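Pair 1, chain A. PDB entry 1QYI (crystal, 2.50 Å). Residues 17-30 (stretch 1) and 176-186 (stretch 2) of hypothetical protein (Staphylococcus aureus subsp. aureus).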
# COMPACT_ATOMS: atom_id res chain seq x y z
N ARG A 17 -1.11 0.82 -8.50
CA ARG A 17 -0.30 2.03 -8.54
C ARG A 17 0.78 2.00 -7.46
O ARG A 17 1.87 2.54 -7.65
CB ARG A 17 -1.19 3.26 -8.35
CG ARG A 17 -0.78 4.47 -9.18
CD ARG A 17 -1.41 4.45 -10.57
NE ARG A 17 -0.46 4.07 -11.62
CZ ARG A 17 -0.57 4.45 -12.90
NH1 ARG A 17 -1.57 5.23 -13.29
NH2 ARG A 17 0.34 4.07 -13.79
N CYS A 18 0.47 1.37 -6.32
CA CYS A 18 1.45 1.28 -5.24
C CYS A 18 2.67 0.53 -5.77
O CYS A 18 3.80 1.00 -5.63
CB CYS A 18 0.87 0.54 -4.03
SG CYS A 18 -0.29 1.53 -3.02
N PHE A 19 2.43 -0.62 -6.39
CA PHE A 19 3.51 -1.42 -6.94
C PHE A 19 4.24 -0.63 -8.04
O PHE A 19 5.45 -0.79 -8.24
CB PHE A 19 2.95 -2.74 -7.50
CG PHE A 19 2.02 -3.45 -6.54
CD1 PHE A 19 2.36 -3.63 -5.20
CD2 PHE A 19 0.79 -3.94 -6.99
CE1 PHE A 19 1.51 -4.28 -4.32
CE2 PHE A 19 -0.07 -4.59 -6.12
CZ PHE A 19 0.29 -4.77 -4.78
N ASP A 20 3.50 0.21 -8.75
CA ASP A 20 4.06 1.06 -9.80
C ASP A 20 5.03 2.03 -9.13
O ASP A 20 6.22 2.04 -9.43
CB ASP A 20 2.96 1.89 -10.48
CG ASP A 20 2.29 1.16 -11.62
OD1 ASP A 20 2.45 -0.08 -11.77
OD2 ASP A 20 1.58 1.86 -12.38
N VAL A 21 4.51 2.86 -8.22
CA VAL A 21 5.36 3.82 -7.55
C VAL A 21 6.53 3.09 -6.91
O VAL A 21 7.67 3.54 -7.00
CB VAL A 21 4.59 4.62 -6.48
CG1 VAL A 21 5.54 5.59 -5.79
CG2 VAL A 21 3.46 5.40 -7.15
N SER A 22 6.27 1.94 -6.30
CA SER A 22 7.35 1.17 -5.70
C SER A 22 8.45 0.91 -6.74
O SER A 22 9.64 1.08 -6.46
CB SER A 22 6.81 -0.14 -5.13
OG SER A 22 7.88 -0.96 -4.65
N ALA A 23 8.05 0.52 -7.96
CA ALA A 23 9.00 0.26 -9.04
C ALA A 23 9.74 1.54 -9.44
O ALA A 23 10.96 1.54 -9.57
CB ALA A 23 8.28 -0.32 -10.26
N LEU A 24 8.99 2.62 -9.66
CA LEU A 24 9.59 3.90 -10.02
C LEU A 24 10.57 4.38 -8.97
O LEU A 24 11.55 5.06 -9.28
CB LEU A 24 8.52 4.98 -10.20
CG LEU A 24 7.70 5.00 -11.48
CD1 LEU A 24 6.99 6.34 -11.58
CD2 LEU A 24 8.64 4.81 -12.67
N THR A 25 10.31 4.04 -7.72
CA THR A 25 11.20 4.47 -6.65
C THR A 25 12.57 3.85 -6.84
O THR A 25 13.57 4.56 -6.95
CB THR A 25 10.63 4.10 -5.29
OG1 THR A 25 9.45 4.88 -5.07
CG2 THR A 25 11.64 4.40 -4.20
N VAL A 26 12.60 2.52 -6.90
CA VAL A 26 13.85 1.80 -7.09
C VAL A 26 14.58 2.33 -8.33
O VAL A 26 15.78 2.61 -8.29
CB VAL A 26 13.56 0.29 -7.27
CG1 VAL A 26 14.85 -0.50 -7.30
CG2 VAL A 26 12.66 -0.19 -6.14
N TYR A 27 13.83 2.50 -9.41
CA TYR A 27 14.41 3.00 -10.66
C TYR A 27 14.98 4.43 -10.53
O TYR A 27 16.08 4.71 -11.01
CB TYR A 27 13.35 2.92 -11.77
CG TYR A 27 13.89 2.93 -13.19
CD1 TYR A 27 14.80 1.96 -13.63
CD2 TYR A 27 13.49 3.91 -14.09
CE1 TYR A 27 15.30 1.98 -14.95
CE2 TYR A 27 13.97 3.95 -15.39
CZ TYR A 27 14.87 2.99 -15.82
OH TYR A 27 15.36 3.08 -17.10
N GLU A 28 14.27 5.33 -9.87
CA GLU A 28 14.78 6.68 -9.72
C GLU A 28 16.02 6.72 -8.84
O GLU A 28 16.90 7.56 -9.01
CB GLU A 28 13.75 7.59 -9.09
CG GLU A 28 14.10 9.06 -9.23
CD GLU A 28 13.31 9.92 -8.28
OE1 GLU A 28 12.17 9.52 -7.92
OE2 GLU A 28 13.82 11.00 -7.91
N LEU A 29 16.06 5.82 -7.86
CA LEU A 29 17.19 5.74 -6.96
C LEU A 29 18.38 5.10 -7.68
O LEU A 29 19.50 5.07 -7.17
CB LEU A 29 16.81 4.89 -5.74
CG LEU A 29 16.72 5.53 -4.36
CD1 LEU A 29 16.27 6.98 -4.45
CD2 LEU A 29 15.74 4.71 -3.52
N LEU A 30 18.15 4.61 -8.89
CA LEU A 30 19.21 3.95 -9.63
C LEU A 30 19.80 4.73 -10.80
O LEU A 30 21.02 4.71 -10.99
CB LEU A 30 18.69 2.60 -10.12
CG LEU A 30 19.42 1.31 -9.77
CD1 LEU A 30 19.99 1.29 -8.36
CD2 LEU A 30 18.39 0.23 -9.93
N LEU A 176 15.25 7.35 3.24
CA LEU A 176 15.43 7.98 1.94
C LEU A 176 14.48 7.38 0.93
O LEU A 176 13.67 8.09 0.32
CB LEU A 176 16.86 7.79 1.44
CG LEU A 176 17.11 8.30 0.01
CD1 LEU A 176 16.78 9.79 -0.08
CD2 LEU A 176 18.57 8.04 -0.38
N ALA A 177 14.58 6.07 0.74
CA ALA A 177 13.75 5.35 -0.21
C ALA A 177 12.28 5.57 0.06
O ALA A 177 11.48 5.68 -0.86
CB ALA A 177 14.07 3.87 -0.14
N GLN A 178 11.93 5.65 1.34
CA GLN A 178 10.54 5.84 1.68
C GLN A 178 10.08 7.26 1.38
O GLN A 178 8.92 7.46 1.01
CB GLN A 178 10.32 5.46 3.15
CG GLN A 178 8.87 5.41 3.55
CD GLN A 178 8.45 6.66 4.30
OE1 GLN A 178 8.99 7.74 4.07
NE2 GLN A 178 7.47 6.51 5.18
N GLU A 179 10.98 8.23 1.48
CA GLU A 179 10.59 9.62 1.18
C GLU A 179 10.40 9.79 -0.32
O GLU A 179 9.52 10.54 -0.76
CB GLU A 179 11.64 10.62 1.69
CG GLU A 179 11.83 10.58 3.19
CD GLU A 179 12.69 11.70 3.73
OE1 GLU A 179 13.59 12.20 3.02
OE2 GLU A 179 12.50 12.08 4.90
N VAL A 180 11.22 9.09 -1.09
CA VAL A 180 11.16 9.16 -2.54
C VAL A 180 9.84 8.59 -3.02
O VAL A 180 9.24 9.10 -3.96
CB VAL A 180 12.30 8.36 -3.21
CG1 VAL A 180 12.23 8.54 -4.71
CG2 VAL A 180 13.65 8.81 -2.67
N TYR A 181 9.39 7.53 -2.37
CA TYR A 181 8.13 6.90 -2.75
C TYR A 181 6.93 7.80 -2.43
O TYR A 181 6.01 7.96 -3.25
CB TYR A 181 7.99 5.55 -2.03
CG TYR A 181 6.64 4.90 -2.19
CD1 TYR A 181 5.55 5.32 -1.43
CD2 TYR A 181 6.46 3.83 -3.08
CE1 TYR A 181 4.31 4.71 -1.55
CE2 TYR A 181 5.23 3.21 -3.20
CZ TYR A 181 4.16 3.65 -2.43
OH TYR A 181 2.94 3.04 -2.54
N GLN A 182 6.97 8.40 -1.24
CA GLN A 182 5.89 9.27 -0.79
C GLN A 182 5.72 10.48 -1.70
O GLN A 182 4.60 10.91 -1.97
CB GLN A 182 6.13 9.68 0.67
CG GLN A 182 5.97 8.52 1.66
CD GLN A 182 4.53 8.02 1.74
OE1 GLN A 182 3.71 8.59 2.46
NE2 GLN A 182 4.21 6.95 1.00
N GLU A 183 6.83 11.05 -2.17
CA GLU A 183 6.72 12.21 -3.04
C GLU A 183 6.15 11.74 -4.38
O GLU A 183 5.32 12.41 -4.99
CB GLU A 183 8.08 12.89 -3.25
CG GLU A 183 7.96 14.38 -3.12
CD GLU A 183 9.23 15.13 -3.44
OE1 GLU A 183 10.27 14.85 -2.80
OE2 GLU A 183 9.19 16.00 -4.34
N TRP A 184 6.62 10.58 -4.82
CA TRP A 184 6.14 9.99 -6.06
C TRP A 184 4.62 9.82 -5.97
O TRP A 184 3.88 10.22 -6.87
CB TRP A 184 6.79 8.61 -6.24
CG TRP A 184 7.97 8.58 -7.19
CD1 TRP A 184 9.13 7.88 -7.04
CD2 TRP A 184 8.03 9.19 -8.48
NE1 TRP A 184 9.91 8.01 -8.17
CE2 TRP A 184 9.25 8.80 -9.07
CE3 TRP A 184 7.16 10.02 -9.21
CZ2 TRP A 184 9.64 9.22 -10.34
CZ3 TRP A 184 7.55 10.43 -10.47
CH2 TRP A 184 8.78 10.02 -11.03
N TYR A 185 4.16 9.26 -4.86
CA TYR A 185 2.74 9.01 -4.65
C TYR A 185 1.90 10.24 -4.32
O TYR A 185 1.01 10.61 -5.09
CB TYR A 185 2.56 7.95 -3.56
CG TYR A 185 1.23 7.22 -3.60
CD1 TYR A 185 0.07 7.81 -3.12
CD2 TYR A 185 1.16 5.92 -4.10
CE1 TYR A 185 -1.15 7.12 -3.13
CE2 TYR A 185 -0.04 5.22 -4.12
CZ TYR A 185 -1.19 5.82 -3.63
OH TYR A 185 -2.36 5.11 -3.63
N LEU A 186 2.16 10.88 -3.18
CA LEU A 186 1.37 12.05 -2.78
C LEU A 186 1.65 13.27 -3.64
O LEU A 186 0.79 14.14 -3.78
CB LEU A 186 1.66 12.41 -1.32
CG LEU A 186 1.59 11.27 -0.30
CD1 LEU A 186 2.19 11.74 1.01
CD2 LEU A 186 0.15 10.80 -0.12

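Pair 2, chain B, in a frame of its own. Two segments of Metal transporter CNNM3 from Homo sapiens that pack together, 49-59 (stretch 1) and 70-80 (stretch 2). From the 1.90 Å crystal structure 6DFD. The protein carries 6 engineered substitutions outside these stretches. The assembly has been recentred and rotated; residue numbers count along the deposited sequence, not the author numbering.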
# COMPACT_ATOMS: atom_id res chain seq x y z
N LEU B 49 14.46 -19.18 3.68
CA LEU B 49 13.65 -18.03 3.28
C LEU B 49 12.63 -18.43 2.22
O LEU B 49 11.48 -17.96 2.25
CB LEU B 49 14.55 -16.90 2.77
CG LEU B 49 13.87 -15.65 2.19
CD1 LEU B 49 12.94 -14.98 3.21
CD2 LEU B 49 14.91 -14.65 1.70
N LEU B 50 13.01 -19.28 1.27
CA LEU B 50 12.02 -19.72 0.29
C LEU B 50 10.95 -20.58 0.94
O LEU B 50 9.78 -20.50 0.55
CB LEU B 50 12.71 -20.46 -0.86
CG LEU B 50 13.61 -19.55 -1.70
CD1 LEU B 50 14.26 -20.33 -2.84
CD2 LEU B 50 12.86 -18.34 -2.26
N LEU B 51 11.32 -21.38 1.94
CA LEU B 51 10.31 -22.14 2.69
C LEU B 51 9.37 -21.20 3.44
O LEU B 51 8.15 -21.41 3.45
CB LEU B 51 11.00 -23.10 3.66
CG LEU B 51 10.10 -24.00 4.50
CD1 LEU B 51 9.18 -24.86 3.63
CD2 LEU B 51 10.97 -24.88 5.41
N ALA B 52 9.92 -20.19 4.11
CA ALA B 52 9.07 -19.21 4.79
C ALA B 52 8.15 -18.52 3.80
O ALA B 52 6.98 -18.23 4.11
CB ALA B 52 9.93 -18.17 5.50
N THR B 53 8.66 -18.24 2.60
CA THR B 53 7.85 -17.59 1.58
C THR B 53 6.71 -18.50 1.15
O THR B 53 5.57 -18.05 0.99
CB THR B 53 8.73 -17.21 0.39
OG1 THR B 53 9.79 -16.33 0.82
CG2 THR B 53 7.92 -16.53 -0.69
N GLN B 54 7.00 -19.78 0.96
CA GLN B 54 5.95 -20.73 0.58
C GLN B 54 4.89 -20.83 1.66
O GLN B 54 3.70 -20.70 1.37
CB GLN B 54 6.56 -22.11 0.30
CG GLN B 54 5.52 -23.17 -0.02
CD GLN B 54 5.13 -23.94 1.19
OE1 GLN B 54 5.96 -24.61 1.80
NE2 GLN B 54 3.87 -23.82 1.59
N ARG B 55 5.30 -21.02 2.93
CA ARG B 55 4.30 -21.10 4.00
C ARG B 55 3.45 -19.84 4.04
O ARG B 55 2.23 -19.90 4.24
CB ARG B 55 4.97 -21.30 5.36
CG ARG B 55 5.92 -22.46 5.49
CD ARG B 55 5.27 -23.76 5.16
NE ARG B 55 6.04 -24.88 5.67
CZ ARG B 55 5.94 -26.12 5.21
NH1 ARG B 55 5.11 -26.39 4.21
NH2 ARG B 55 6.67 -27.09 5.75
N PHE B 56 4.10 -18.69 3.91
CA PHE B 56 3.38 -17.42 3.95
C PHE B 56 2.33 -17.36 2.86
O PHE B 56 1.16 -17.05 3.12
CB PHE B 56 4.37 -16.27 3.80
CG PHE B 56 3.72 -14.91 3.74
CD1 PHE B 56 3.30 -14.29 4.90
CD2 PHE B 56 3.54 -14.26 2.54
CE1 PHE B 56 2.72 -13.03 4.85
CE2 PHE B 56 2.95 -13.00 2.49
CZ PHE B 56 2.55 -12.39 3.65
N LEU B 57 2.73 -17.63 1.62
CA LEU B 57 1.78 -17.53 0.51
C LEU B 57 0.65 -18.53 0.68
O LEU B 57 -0.52 -18.19 0.49
CB LEU B 57 2.49 -17.76 -0.81
CG LEU B 57 3.47 -16.66 -1.25
CD1 LEU B 57 4.13 -17.11 -2.54
CD2 LEU B 57 2.75 -15.34 -1.45
N SER B 58 0.98 -19.77 1.05
CA SER B 58 -0.05 -20.79 1.21
C SER B 58 -1.07 -20.39 2.27
O SER B 58 -2.25 -20.75 2.17
CB SER B 58 0.58 -22.13 1.59
OG SER B 58 1.45 -22.59 0.57
N ARG B 59 -0.63 -19.65 3.30
CA ARG B 59 -1.57 -19.26 4.35
C ARG B 59 -2.34 -17.99 3.99
O ARG B 59 -3.52 -17.88 4.31
CB ARG B 59 -0.84 -19.04 5.67
CG ARG B 59 -1.71 -18.45 6.77
CD ARG B 59 -2.57 -19.52 7.40
NE ARG B 59 -1.84 -20.10 8.51
CZ ARG B 59 -1.95 -19.71 9.78
NH1 ARG B 59 -2.82 -18.77 10.14
NH2 ARG B 59 -1.20 -20.29 10.69
N SER B 70 -0.54 -27.36 -4.35
CA SER B 70 0.04 -28.05 -3.22
C SER B 70 1.25 -27.27 -2.72
O SER B 70 1.94 -26.59 -3.48
CB SER B 70 0.44 -29.48 -3.58
OG SER B 70 1.66 -29.53 -4.29
N GLU B 71 1.48 -27.36 -1.41
CA GLU B 71 2.61 -26.65 -0.82
C GLU B 71 3.92 -27.12 -1.45
O GLU B 71 4.84 -26.32 -1.64
CB GLU B 71 2.62 -26.87 0.69
CG GLU B 71 1.45 -26.23 1.38
CD GLU B 71 1.63 -26.16 2.88
OE1 GLU B 71 0.94 -26.90 3.60
OE2 GLU B 71 2.48 -25.36 3.35
N LYS B 72 4.00 -28.40 -1.80
CA LYS B 72 5.21 -28.92 -2.42
C LYS B 72 5.43 -28.32 -3.80
O LYS B 72 6.55 -27.94 -4.16
CB LYS B 72 5.11 -30.45 -2.51
CG LYS B 72 6.29 -31.15 -3.17
CD LYS B 72 5.88 -32.54 -3.64
CE LYS B 72 7.06 -33.50 -3.66
NZ LYS B 72 8.23 -32.96 -4.40
N VAL B 73 4.36 -28.23 -4.60
CA VAL B 73 4.47 -27.65 -5.93
C VAL B 73 4.83 -26.17 -5.84
O VAL B 73 5.66 -25.66 -6.59
CB VAL B 73 3.16 -27.86 -6.71
CG1 VAL B 73 3.15 -27.06 -8.00
CG2 VAL B 73 2.97 -29.33 -7.00
N LEU B 74 4.22 -25.47 -4.89
CA LEU B 74 4.54 -24.06 -4.72
C LEU B 74 6.00 -23.87 -4.34
O LEU B 74 6.68 -22.99 -4.88
CB LEU B 74 3.64 -23.43 -3.66
CG LEU B 74 3.90 -21.93 -3.40
CD1 LEU B 74 3.80 -21.12 -4.70
CD2 LEU B 74 2.90 -21.42 -2.38
N LEU B 75 6.50 -24.68 -3.40
CA LEU B 75 7.90 -24.52 -3.02
C LEU B 75 8.80 -24.77 -4.22
O LEU B 75 9.73 -24.00 -4.49
CB LEU B 75 8.25 -25.46 -1.87
CG LEU B 75 9.69 -25.33 -1.35
CD1 LEU B 75 9.97 -23.94 -0.80
CD2 LEU B 75 9.96 -26.38 -0.28
N HIS B 76 8.51 -25.82 -4.99
CA HIS B 76 9.28 -26.09 -6.20
C HIS B 76 9.24 -24.90 -7.16
O HIS B 76 10.26 -24.57 -7.78
CB HIS B 76 8.75 -27.35 -6.86
CG HIS B 76 9.51 -27.77 -8.08
ND1 HIS B 76 8.92 -27.86 -9.33
CD2 HIS B 76 10.80 -28.12 -8.25
CE1 HIS B 76 9.82 -28.26 -10.21
NE2 HIS B 76 10.97 -28.42 -9.58
N LEU B 77 8.08 -24.26 -7.31
CA LEU B 77 7.98 -23.11 -8.20
C LEU B 77 8.85 -21.96 -7.70
O LEU B 77 9.57 -21.32 -8.48
CB LEU B 77 6.53 -22.66 -8.31
CG LEU B 77 6.27 -21.32 -9.01
CD1 LEU B 77 6.68 -21.40 -10.47
CD2 LEU B 77 4.80 -20.93 -8.89
N LEU B 78 8.78 -21.67 -6.40
CA LEU B 78 9.53 -20.55 -5.84
C LEU B 78 11.03 -20.75 -5.95
O LEU B 78 11.79 -19.78 -5.84
CB LEU B 78 9.14 -20.36 -4.38
CG LEU B 78 7.71 -19.91 -4.13
CD1 LEU B 78 7.46 -19.88 -2.64
CD2 LEU B 78 7.42 -18.55 -4.72
N LYS B 79 11.48 -21.99 -6.16
CA LYS B 79 12.90 -22.28 -6.30
C LYS B 79 13.39 -22.12 -7.73
O LYS B 79 14.60 -22.20 -7.96
CB LYS B 79 13.18 -23.72 -5.84
CG LYS B 79 13.12 -23.94 -4.34
CD LYS B 79 13.49 -25.38 -4.01
CE LYS B 79 13.48 -25.66 -2.52
NZ LYS B 79 13.46 -27.13 -2.28
N HIS B 80 12.50 -21.90 -8.70
CA HIS B 80 12.95 -21.80 -10.08
C HIS B 80 13.72 -20.50 -10.30
O HIS B 80 13.32 -19.44 -9.79
CB HIS B 80 11.77 -21.89 -11.04
CG HIS B 80 12.19 -22.10 -12.46
ND1 HIS B 80 12.78 -21.11 -13.22
CD2 HIS B 80 12.13 -23.19 -13.26
CE1 HIS B 80 13.05 -21.58 -14.42
NE2 HIS B 80 12.66 -22.84 -14.47

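Pair 1 and pair 2 each bring two helices together with their axes steeply inclined and running in largely opposing directions. The angle between the N-to-C directions is 126° in pair 1 and 131° in pair 2, and the axes approach to 9.1 Å and 9.3 Å. Superposed on 14 central residues, the backbones agree to 0.3 Å. The tightest point also coincides: A:Thr25 CA lies 5.5 Å from A:Tyr181 CA, and at the matching positions B:Gln54 CA lies 5.6 Å from B:Leu75 CA.

So close an approach asks for a side chain at the first of these positions that can settle between residues of the other helix, and both pairs supply one as a knob. In pair 1 it is the small A:Thr25, set among A:Ala177, A:Val180, A:Tyr181 and A:Trp184. Its hydroxyl is satisfied within its own helix, OG1 donating to A:Val21 O at 2.9 Å, while its methyl CG2 lies 4.1 Å from A:Val180 CB. B:Gln54 fills the equivalent hole, among B:Glu71, B:Leu74, B:Leu75 and B:Leu78, but is longer and polar at its end. Its aliphatic part packs on leucine, with CG 4.0 Å from B:Leu75 CB, and its amide finds polar partners. B:Gln54 NE2 donates to B:Glu71 OE2 across the interface at 2.7 Å. Within its own helix, B:Gln54 NE2 also donates to B:Ser58 OG at 2.9 Å.

B:Glu71 occupies the position of A:Ala177, whose short side chain leaves a simple apolar contact, CB to A:Leu29 CD2 at 3.9 Å. The glutamate instead reaches across, and its OE2 also forms a salt bridge with B:Arg55 NH1 at 3.0 Å. That arginine matches A:Val26, which points away and makes no contact. B:Arg55 starts away too, but is long enough for its end to return. Pair 2 thus has hydrogen bonds between its helices, whereas pair 1 has none.

The second shared knob is A:Trp184, matched by B:Leu78. The broad indole suits a hole lined by A:Val21, A:Leu24, A:Thr25 and A:Glu28; A:Leu24 CD1 lies over its six-membered ring, 4.0 Å from the centroid. A:Glu28 OE1 comes within 2.7 Å of A:Trp184 NE1, but the angle is too poor for a hydrogen bond. B:Leu78 fills the corresponding hole with branched aliphatic carbon, its CD1 3.9 Å from B:Thr53 CG2 and its CD2 4.2 Å from B:Leu57 CD1. B:Leu57, at the position of A:Glu28, keeps this region apolar.

A:Tyr181 and B:Leu75 show the same contrast between ring and branched chain. The tyrosine is a third knob in pair 1, with A:Val21 CG1 over its ring face at 3.7 Å from the centroid and its OH reaching A:Cys18 CB at 3.6 Å. B:Leu75 is shorter, and its CD1 meets B:Leu50 CB at 4.4 Å. Aromatic bulk helps pair 1 bury 664 Å², against 541 Å² in pair 2, where leucines and a polar cluster serve the same backbone.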